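Local coordinates for protein transcriptional regulator, TetR family (Cytophaga hutchinsonii, PDB 3EUP) that probably acts as a dimeric TetR-family transcriptional regulator, binding operator DNA through N-terminal helix-turn-helix domains and answering to small molecules through its helical C-terminal domain, at residues A[14-17]-A[18-22]; A[42-45]-A[46-49]; A[61-64]-A[65-69]. All blocks are in the same frame, centred on the assembly; numbering follows the deposited sequence.

In the fold
The three contacts follow one another along what is probably the DNA-binding end of the chain. Interaction 1, on helix 10-31, is the hub. Its centre lies about 12 Å from that of interaction 2, the start of the short helix 45-48, and the two meet through apolar side chains, Ile16 with Leu43 and Ile48. Interaction 3, on helix 55-78, is centred about 10 Å from interaction 1, and there Tyr65 packs on Ile17, Glu18 and Gln14. Interactions 2 and 3 do not touch; their nearest atoms stay about 10 Å apart. Helix 55-78, as in other TetR-family proteins, probably connects the DNA-binding domain with the regulatory domain.

Interaction 1. Residues A[14-17]-A[18-22]; sequences QFII and ESTAP
Gln14 and Glu18, one turn apart on helix 10-31, join their polar ends at the surface: Gln14 NE2 donates to Glu18 OE2 over 2.7 Å. The carboxylate oxygen lies almost exactly in the amide plane, while NE2 comes to it on the anti side, somewhat out of the carboxylate plane; the two flat groups are steeply turned, 71° between planes. Gln14 gets there by a bend at chi2 (60°) that carries its amide forward to the Glu18 carboxylate. Beneath them the ordinary helical bond from Glu18 N to Gln14 O continues.

Two hydroxyls turn back on the preceding turn. Ser19 OG donates to Phe15 O at 2.8 Å, and because Ser19 N bonds the same oxygen from the opposite face of the carbonyl plane, that atom is gripped twice. The same OG sits over one face of the Phe15 ring, toward its rim, 3.3 Å from Phe15 CZ. Thr20 repeats the pattern one residue on: its OG1, held between backbone N and carbonyl carbon (chi1 65°), donates to Ile16 O over 2.9 Å. The backbone N of Thr20 reaches that oxygen from the other face. This satisfies a buried hydroxyl locally and leaves its methyl CG2 beside Ile16 CG2, 4.2 Å away. Ala21 N closes the next bond on Ile17 O, but the helix kinks at Pro22, whose nitrogen has no hydrogen to offer.

Farther out, helix 34-41 lies against Phe15, Ile16 and Thr20 through Thr41, and Tyr65 of helix 55-78 covers Ile17 and Glu18. An amphipathic helix with its hydroxyls folded back on its own carbonyls, packed between these two neighbours, corresponds to the first helix of the three-helix DNA-binding domain, as in other TetR-family regulators.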
# COMPACT_ATOMS: atom_id res chain seq x y z
N GLN A 14 -17.86 0.80 -22.44
CA GLN A 14 -17.44 -0.35 -21.65
C GLN A 14 -16.16 -1.01 -22.18
O GLN A 14 -15.28 -1.40 -21.41
CB GLN A 14 -18.58 -1.38 -21.58
CG GLN A 14 -18.28 -2.56 -20.67
CD GLN A 14 -18.01 -2.17 -19.23
OE1 GLN A 14 -18.50 -1.14 -18.73
NE2 GLN A 14 -17.20 -2.99 -18.53
N PHE A 15 -16.04 -1.12 -23.50
CA PHE A 15 -14.80 -1.57 -24.10
C PHE A 15 -13.62 -0.66 -23.73
O PHE A 15 -12.51 -1.16 -23.49
CB PHE A 15 -14.92 -1.65 -25.63
CG PHE A 15 -13.61 -1.90 -26.32
CD1 PHE A 15 -13.09 -3.19 -26.44
CD2 PHE A 15 -12.87 -0.83 -26.84
CE1 PHE A 15 -11.84 -3.42 -27.05
CE2 PHE A 15 -11.63 -1.05 -27.46
CZ PHE A 15 -11.11 -2.35 -27.56
N ILE A 16 -13.83 0.66 -23.74
CA ILE A 16 -12.79 1.57 -23.37
C ILE A 16 -12.37 1.26 -21.93
O ILE A 16 -11.18 1.21 -21.65
CB ILE A 16 -13.17 3.09 -23.43
CG1 ILE A 16 -13.58 3.56 -24.81
CG2 ILE A 16 -12.00 3.92 -22.96
CD1 ILE A 16 -12.63 3.19 -25.82
N ILE A 17 -13.34 1.10 -21.04
CA ILE A 17 -13.06 0.88 -19.61
C ILE A 17 -12.24 -0.39 -19.45
O ILE A 17 -11.16 -0.39 -18.83
CB ILE A 17 -14.33 0.81 -18.76
CG1 ILE A 17 -15.01 2.19 -18.70
CG2 ILE A 17 -13.99 0.36 -17.33
CD1 ILE A 17 -16.49 2.17 -18.22
N GLU A 18 -12.73 -1.45 -20.09
CA GLU A 18 -12.09 -2.78 -20.02
C GLU A 18 -10.66 -2.78 -20.53
O GLU A 18 -9.81 -3.41 -19.94
CB GLU A 18 -12.95 -3.82 -20.76
CG GLU A 18 -14.18 -4.11 -19.96
CD GLU A 18 -15.19 -4.96 -20.63
OE1 GLU A 18 -14.87 -5.57 -21.70
OE2 GLU A 18 -16.30 -5.02 -20.04
N SER A 19 -10.41 -2.06 -21.62
CA SER A 19 -9.12 -2.05 -22.29
C SER A 19 -8.11 -1.23 -21.53
O SER A 19 -6.91 -1.53 -21.56
CB SER A 19 -9.23 -1.41 -23.68
OG SER A 19 -10.05 -2.20 -24.48
N THR A 20 -8.58 -0.14 -20.92
CA THR A 20 -7.65 0.79 -20.33
C THR A 20 -7.46 0.61 -18.85
O THR A 20 -6.50 1.14 -18.32
CB THR A 20 -8.03 2.26 -20.57
OG1 THR A 20 -9.27 2.55 -19.90
CG2 THR A 20 -8.14 2.54 -22.10
N ALA A 21 -8.36 -0.12 -18.19
CA ALA A 21 -8.28 -0.34 -16.73
C ALA A 21 -6.95 -0.98 -16.27
O ALA A 21 -6.42 -0.62 -15.20
CB ALA A 21 -9.47 -1.15 -16.22
N PRO A 22 -6.40 -1.93 -17.04
CA PRO A 22 -5.09 -2.50 -16.67
C PRO A 22 -3.95 -1.49 -16.80
O PRO A 22 -2.97 -1.55 -16.05
CB PRO A 22 -4.89 -3.63 -17.69
CG PRO A 22 -6.25 -3.94 -18.17
CD PRO A 22 -7.01 -2.68 -18.15

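Interaction 2. Residues A[42-45]-A[46-49]; sequences NLTK and GSIY
Thr44 and Ser47 meet where the chain turns into the short helix 45-48. Asn42, with positive phi (52°), ends the geometry of the preceding helix; Leu43 and Thr44 are extended, and helical angles begin at Lys45. The first turn then closes by two main-chain bonds, Ile48 N to Thr44 O at 3.1 Å and Tyr49 N to Lys45 O at 2.9 Å, after which Tyr49 already departs from helical angles.

Thr44 is the N-cap. Its OG1 is placed between backbone N and carbonyl carbon (chi1 59°), which turns the oxygen over the start of the helix to accept from Ser47 N at 3.2 Å. This gives a partner to an amide that has no earlier helical carbonyl to bond. A water bridges the same two residues: it accepts from Thr44 N and is hydrogen-bonded to Ser47 OG at 2.7 Å, linking the cap residue and the third residue beyond it.

Among the apolar atoms, Leu43 CB approaches Ser47 CB at 4.0 Å, and Leu43 CB lies alongside Ile48 CG1 at 4.4 Å. Ile48 CG2 stands over the centre of one face of the Tyr49 ring. Lys45 CG crosses obliquely to Tyr49 CD2 at 3.8 Å, an aliphatic contact made by the base of the lysine chain. Ile48 and Tyr49 both reach Leu37 of helix 34-41, and Tyr49 goes on to Val58 of helix 55-78.

This is a threonine N-cap following the tight turn between two short helices, the helix-turn-helix motif; by analogy with other TetR-family proteins, helix 45-48 would be the recognition helix, presented to the DNA major groove.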
# COMPACT_ATOMS: atom_id res chain seq x y z
N ASN A 42 -6.98 0.57 -29.40
CA ASN A 42 -6.93 0.70 -30.87
C ASN A 42 -8.01 1.65 -31.43
O ASN A 42 -8.54 1.39 -32.50
CB ASN A 42 -7.01 -0.67 -31.59
CG ASN A 42 -6.44 -0.63 -33.01
OD1 ASN A 42 -5.46 0.05 -33.24
ND2 ASN A 42 -7.06 -1.35 -33.96
N LEU A 43 -8.35 2.71 -30.69
CA LEU A 43 -9.35 3.69 -31.11
C LEU A 43 -8.73 5.04 -31.16
O LEU A 43 -7.75 5.30 -30.48
CB LEU A 43 -10.51 3.78 -30.11
CG LEU A 43 -11.33 2.52 -29.87
CD1 LEU A 43 -12.52 2.81 -28.97
CD2 LEU A 43 -11.79 1.97 -31.16
N THR A 44 -9.34 5.95 -31.91
CA THR A 44 -8.82 7.32 -32.01
C THR A 44 -9.15 8.11 -30.75
O THR A 44 -10.07 7.78 -30.02
CB THR A 44 -9.42 8.06 -33.18
OG1 THR A 44 -10.84 8.09 -33.03
CG2 THR A 44 -9.11 7.31 -34.48
N LYS A 45 -8.38 9.17 -30.53
CA LYS A 45 -8.65 10.13 -29.48
C LYS A 45 -10.10 10.60 -29.52
O LYS A 45 -10.71 10.84 -28.48
CB LYS A 45 -7.73 11.33 -29.64
CG LYS A 45 -8.03 12.46 -28.65
CD LYS A 45 -7.00 13.61 -28.72
CE LYS A 45 -7.67 14.96 -28.43
NZ LYS A 45 -6.72 16.03 -27.99
N GLY A 46 -10.62 10.76 -30.73
CA GLY A 46 -12.00 11.15 -30.96
C GLY A 46 -13.03 10.16 -30.45
O GLY A 46 -14.04 10.57 -29.89
N SER A 47 -12.80 8.86 -30.65
CA SER A 47 -13.70 7.85 -30.11
C SER A 47 -13.64 7.83 -28.59
O SER A 47 -14.67 7.77 -27.93
CB SER A 47 -13.39 6.46 -30.65
OG SER A 47 -13.49 6.47 -32.05
N ILE A 48 -12.44 7.84 -28.03
CA ILE A 48 -12.29 7.81 -26.58
C ILE A 48 -13.02 9.02 -25.95
O ILE A 48 -13.90 8.88 -25.11
CB ILE A 48 -10.83 7.81 -26.20
CG1 ILE A 48 -10.18 6.48 -26.61
CG2 ILE A 48 -10.67 8.04 -24.71
CD1 ILE A 48 -8.67 6.44 -26.43
N TYR A 49 -12.70 10.22 -26.42
CA TYR A 49 -13.26 11.41 -25.77
C TYR A 49 -14.64 11.80 -26.30
O TYR A 49 -15.17 12.83 -25.93
CB TYR A 49 -12.23 12.55 -25.73
CG TYR A 49 -11.07 12.19 -24.80
CD1 TYR A 49 -11.30 11.69 -23.49
CD2 TYR A 49 -9.75 12.30 -25.22
CE1 TYR A 49 -10.22 11.33 -22.63
CE2 TYR A 49 -8.67 11.95 -24.37
CZ TYR A 49 -8.91 11.47 -23.09
OH TYR A 49 -7.84 11.12 -22.28
O HOH W 1 -11.76 5.03 -33.58

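Interaction 3. Residues A[61-64]-A[65-69]; sequences AAFD and YNWGH
Phe63 and Trp67 lie side by side, one turn apart on helix 55-78, the long helix that, in TetR-family proteins, connects the DNA-binding domain with the regulatory domain. Both side chains leave their backbones with CG anti to the main-chain nitrogen (chi1 174° for Phe63, -176° for Trp67), a shared choice that makes them point the same way. Trp67 CB sits over one face of the phenyl ring, toward its rim, 4.2 Å from the ring centroid, a CH-pi contact whose nearest carbon is Phe63 CZ at 4.0 Å. The phenyl ring and the five-membered ring of the indole are nearly parallel, 10° between planes, yet slid so far apart, with centroids 5.7 Å from each other, that they barely overlap. The methylene, rather than ring-on-ring stacking, therefore carries the contact.

Beneath the pair the helix is regular: Trp67 N bonds Phe63 O at 2.9 Å, and Asn66 N bonds Ala62 O at 2.8 Å. Gly68 N reaches Asp64 O at 2.8 Å from well above the carbonyl plane, a more bent bond than its neighbours. Asp64 OD2 forms a salt bridge with Lys127 NZ of helix 122-148. That helix also packs on both aromatic side chains through Ala131, while Pro109 and Leu110 lie against Trp67. Elsewhere on the segment Ala61 packs on Phe52, and Asn66 touches Asn25 of helix 10-31.

Apolar packing of Phe63 and Trp67, together with the charge pair between Asp64 and Lys127, thus fixes helix 55-78 against helix 122-148, and the nearby lysine probably keeps the Asp64 carboxylate ionised.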
# COMPACT_ATOMS: atom_id res chain seq x y z
N ALA A 61 -13.78 5.71 -13.95
CA ALA A 61 -14.47 4.52 -14.43
C ALA A 61 -13.57 3.28 -14.33
O ALA A 61 -14.05 2.20 -13.94
CB ALA A 61 -14.96 4.74 -15.91
N ALA A 62 -12.30 3.42 -14.69
CA ALA A 62 -11.33 2.32 -14.52
C ALA A 62 -11.26 1.83 -13.10
O ALA A 62 -11.25 0.63 -12.86
CB ALA A 62 -9.91 2.70 -15.00
N PHE A 63 -11.19 2.76 -12.14
CA PHE A 63 -11.16 2.37 -10.74
C PHE A 63 -12.43 1.61 -10.38
O PHE A 63 -12.37 0.53 -9.79
CB PHE A 63 -10.99 3.57 -9.79
CG PHE A 63 -11.10 3.18 -8.36
CD1 PHE A 63 -10.02 2.63 -7.71
CD2 PHE A 63 -12.32 3.24 -7.70
CE1 PHE A 63 -10.11 2.18 -6.38
CE2 PHE A 63 -12.43 2.78 -6.37
CZ PHE A 63 -11.33 2.28 -5.71
N ASP A 64 -13.59 2.15 -10.75
CA ASP A 64 -14.85 1.43 -10.47
C ASP A 64 -14.86 0.03 -11.07
O ASP A 64 -15.30 -0.90 -10.43
CB ASP A 64 -16.06 2.22 -10.95
CG ASP A 64 -16.33 3.46 -10.08
OD1 ASP A 64 -15.79 3.56 -8.95
OD2 ASP A 64 -17.06 4.38 -10.54
N TYR A 65 -14.32 -0.14 -12.27
CA TYR A 65 -14.26 -1.49 -12.87
C TYR A 65 -13.25 -2.43 -12.18
O TYR A 65 -13.55 -3.59 -11.90
CB TYR A 65 -13.95 -1.39 -14.37
CG TYR A 65 -13.69 -2.70 -15.07
CD1 TYR A 65 -14.70 -3.33 -15.77
CD2 TYR A 65 -12.42 -3.28 -15.07
CE1 TYR A 65 -14.48 -4.50 -16.44
CE2 TYR A 65 -12.20 -4.51 -15.73
CZ TYR A 65 -13.22 -5.09 -16.43
OH TYR A 65 -13.06 -6.28 -17.10
N ASN A 66 -12.06 -1.93 -11.93
CA ASN A 66 -11.01 -2.70 -11.24
C ASN A 66 -11.39 -3.19 -9.86
O ASN A 66 -11.26 -4.40 -9.54
CB ASN A 66 -9.72 -1.86 -11.16
CG ASN A 66 -8.94 -1.88 -12.46
OD1 ASN A 66 -8.22 -0.93 -12.79
ND2 ASN A 66 -9.11 -2.94 -13.23
N TRP A 67 -11.88 -2.26 -9.04
CA TRP A 67 -12.36 -2.59 -7.73
C TRP A 67 -13.67 -3.38 -7.80
O TRP A 67 -13.87 -4.31 -7.03
CB TRP A 67 -12.47 -1.33 -6.88
CG TRP A 67 -12.87 -1.63 -5.49
CD1 TRP A 67 -14.05 -1.34 -4.89
CD2 TRP A 67 -12.11 -2.39 -4.54
NE1 TRP A 67 -14.05 -1.80 -3.61
CE2 TRP A 67 -12.88 -2.47 -3.37
CE3 TRP A 67 -10.84 -2.98 -4.55
CZ2 TRP A 67 -12.42 -3.09 -2.22
CZ3 TRP A 67 -10.38 -3.60 -3.41
CH2 TRP A 67 -11.17 -3.65 -2.26
N GLY A 68 -14.57 -3.03 -8.72
CA GLY A 68 -15.80 -3.82 -8.90
C GLY A 68 -15.45 -5.29 -9.20
O GLY A 68 -16.14 -6.23 -8.75
N HIS A 69 -14.36 -5.49 -9.95
CA HIS A 69 -13.90 -6.84 -10.23
C HIS A 69 -13.41 -7.54 -8.97
O HIS A 69 -13.73 -8.73 -8.76
CB HIS A 69 -12.79 -6.84 -11.25
CG HIS A 69 -12.40 -8.20 -11.69
ND1 HIS A 69 -11.32 -8.87 -11.15
CD2 HIS A 69 -12.97 -9.05 -12.57
CE1 HIS A 69 -11.23 -10.07 -11.71
NE2 HIS A 69 -12.22 -10.20 -12.57